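Side-chain contact in Rho GTPase-activating protein 27 (Homo sapiens, PDB 3PP2), which probably switches off the Rho-type GTPases CDC42 and RAC1 as a GTPase activator and may act in clathrin-mediated endocytosis, this chain being its pleckstrin homology domain: residues A75-A80 / T113-I118. Numbering follows the deposited sequence.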
loop_
_atom_site.group_PDB
_atom_site.type_symbol
_atom_site.label_atom_id
_atom_site.label_comp_id
_atom_site.label_asym_id
_atom_site.label_seq_id
_atom_site.Cartn_x
_atom_site.Cartn_y
_atom_site.Cartn_z
ATOM N N ALA A 75 26.168 2.939 0.651
ATOM C CA ALA A 75 25.341 2.266 -0.309
ATOM C C ALA A 75 24.524 3.306 -1.088
ATOM O O ALA A 75 24.343 4.439 -0.638
ATOM C CB ALA A 75 24.405 1.247 0.415
ATOM N N THR A 76 24.034 2.886 -2.242
ATOM C CA THR A 76 23.177 3.697 -3.108
ATOM C C THR A 76 21.869 2.937 -3.327
ATOM O O THR A 76 21.886 1.762 -3.669
ATOM C CB THR A 76 23.850 3.961 -4.443
ATOM O OG1 THR A 76 25.068 4.675 -4.218
ATOM C CG2 THR A 76 22.977 4.844 -5.352
ATOM N N LEU A 77 20.757 3.618 -3.078
ATOM C CA LEU A 77 19.402 3.065 -3.259
ATOM C C LEU A 77 18.679 3.852 -4.327
ATOM O O LEU A 77 18.700 5.086 -4.305
ATOM C CB LEU A 77 18.674 3.197 -1.940
ATOM C CG LEU A 77 17.188 2.871 -1.896
ATOM C CD1 LEU A 77 16.987 1.369 -2.066
ATOM C CD2 LEU A 77 16.595 3.399 -0.553
ATOM N N SER A 78 17.951 3.143 -5.162
ATOM C CA SER A 78 17.104 3.752 -6.154
ATOM C C SER A 78 15.906 2.886 -6.479
ATOM O O SER A 78 15.869 1.722 -6.134
ATOM C CB SER A 78 17.873 4.001 -7.429
ATOM O OG SER A 78 18.391 2.812 -7.956
ATOM N N TRP A 79 14.913 3.464 -7.122
ATOM C CA TRP A 79 13.923 2.692 -7.846
ATOM C C TRP A 79 14.601 2.213 -9.129
ATOM O O TRP A 79 15.184 3.000 -9.879
ATOM C CB TRP A 79 12.681 3.517 -8.143
ATOM C CG TRP A 79 11.888 3.855 -6.952
ATOM C CD1 TRP A 79 12.149 4.838 -6.032
ATOM C CD2 TRP A 79 10.671 3.205 -6.499
ATOM N NE1 TRP A 79 11.172 4.861 -5.085
ATOM C CE2 TRP A 79 10.251 3.878 -5.330
ATOM C CE3 TRP A 79 9.885 2.161 -6.986
ATOM C CZ2 TRP A 79 9.102 3.495 -4.604
ATOM C CZ3 TRP A 79 8.725 1.798 -6.291
ATOM C CH2 TRP A 79 8.348 2.465 -5.116
ATOM N N ALA A 80 14.505 0.920 -9.403
ATOM C CA ALA A 80 15.176 0.362 -10.577
ATOM C C ALA A 80 14.529 0.860 -11.863
ATOM O O ALA A 80 13.320 1.084 -11.900
ATOM C CB ALA A 80 15.118 -1.128 -10.557
ATOM N N THR A 113 7.573 1.906 1.732
ATOM C CA THR A 113 7.925 1.984 3.138
ATOM C C THR A 113 9.331 1.383 3.400
ATOM O O THR A 113 10.071 1.891 4.248
ATOM C CB THR A 113 6.876 1.361 4.073
ATOM O OG1 THR A 113 6.777 -0.052 3.840
ATOM C CG2 THR A 113 5.494 2.072 3.878
ATOM N N TRP A 114 9.684 0.327 2.701
ATOM C CA TRP A 114 11.049 -0.192 2.779
ATOM C C TRP A 114 12.087 0.757 2.197
ATOM O O TRP A 114 13.181 0.895 2.736
ATOM C CB TRP A 114 11.163 -1.583 2.132
ATOM C CG TRP A 114 10.788 -2.682 3.066
ATOM C CD1 TRP A 114 9.589 -3.302 3.179
ATOM C CD2 TRP A 114 11.648 -3.301 4.009
ATOM N NE1 TRP A 114 9.631 -4.272 4.140
ATOM C CE2 TRP A 114 10.884 -4.308 4.668
ATOM C CE3 TRP A 114 12.996 -3.136 4.352
ATOM C CZ2 TRP A 114 11.420 -5.136 5.633
ATOM C CZ3 TRP A 114 13.523 -3.976 5.334
ATOM C CH2 TRP A 114 12.737 -4.950 5.956
ATOM N N HIS A 115 11.764 1.421 1.100
ATOM C CA HIS A 115 12.643 2.418 0.575
ATOM C C HIS A 115 12.940 3.469 1.614
ATOM O O HIS A 115 14.097 3.827 1.828
ATOM C CB HIS A 115 12.013 3.035 -0.688
ATOM C CG HIS A 115 12.819 4.121 -1.293
ATOM N ND1 HIS A 115 12.925 5.366 -0.722
ATOM C CD2 HIS A 115 13.595 4.147 -2.404
ATOM C CE1 HIS A 115 13.754 6.100 -1.444
ATOM N NE2 HIS A 115 14.143 5.400 -2.493
ATOM N N LYS A 116 11.902 3.961 2.289
ATOM C CA LYS A 116 12.076 4.975 3.333
ATOM C C LYS A 116 13.008 4.512 4.443
ATOM O O LYS A 116 13.897 5.236 4.868
ATOM C CB LYS A 116 10.717 5.379 3.909
ATOM C CG LYS A 116 10.754 6.599 4.799
ATOM C CD LYS A 116 9.320 6.974 5.244
ATOM C CE LYS A 116 9.342 8.216 6.145
ATOM N NZ LYS A 116 8.041 8.410 6.760
ATOM N N ALA A 117 12.823 3.271 4.880
ATOM C CA ALA A 117 13.623 2.735 5.982
ATOM C C ALA A 117 15.076 2.571 5.541
ATOM O O ALA A 117 16.017 2.902 6.287
ATOM C CB ALA A 117 13.006 1.438 6.514
ATOM N N ILE A 118 15.290 1.975 4.376
ATOM C CA ILE A 118 16.652 1.774 3.866
ATOM C C ILE A 118 17.345 3.091 3.604
ATOM O O ILE A 118 18.522 3.268 3.958
ATOM C CB ILE A 118 16.656 0.879 2.588
ATOM C CG1 ILE A 118 16.122 -0.539 2.895
ATOM C CG2 ILE A 118 18.058 0.784 1.954
ATOM C CD1 ILE A 118 15.700 -1.326 1.660
#
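Leu-77 and Ile-118 mark the nearest backbone approach, their CA atoms 7.7 Å apart, where strand 76-79 runs nearly antiparallel to helix 113-118 at 161°, with axes 9.5 Å apart. Leu-77 and His-115, each pointing toward the other segment, bridge that separation. CG of His-115 lies anti to the backbone N (chi1 178°), which extends the imidazole from the helix toward the strand. Over one face of the ring sits a branch of Leu-77, its CD2 3.7 Å from the His-115 centroid in a CH-pi contact. The same CD2 methyl lies 3.9 Å from CG2 of Ile-118, so a branched aliphatic residue serves aromatic and apolar neighbours together. Trp-79 approaches from the other side of the imidazole plane, where its broad, flat indole can lie nearly parallel to the smaller ring: its five-membered ring is tilted only 23° from the His-115 ring but slid aside, with centroids 4.9 Å apart and little overlap. ND1 of His-115 has its polar partner across the interface with a second subunit, accepting a hydrogen bond from NE1 of Trp-79 of that subunit. An alanine in place of His-115 would probably open a gap between Leu-77 and Trp-79 and leave that neighbouring indole N-H without its acceptor. Buried packing thus seats the C-terminal helix of the PH fold against strand 76-79, while the imidazole's ND1 ties the same contact to a second subunit.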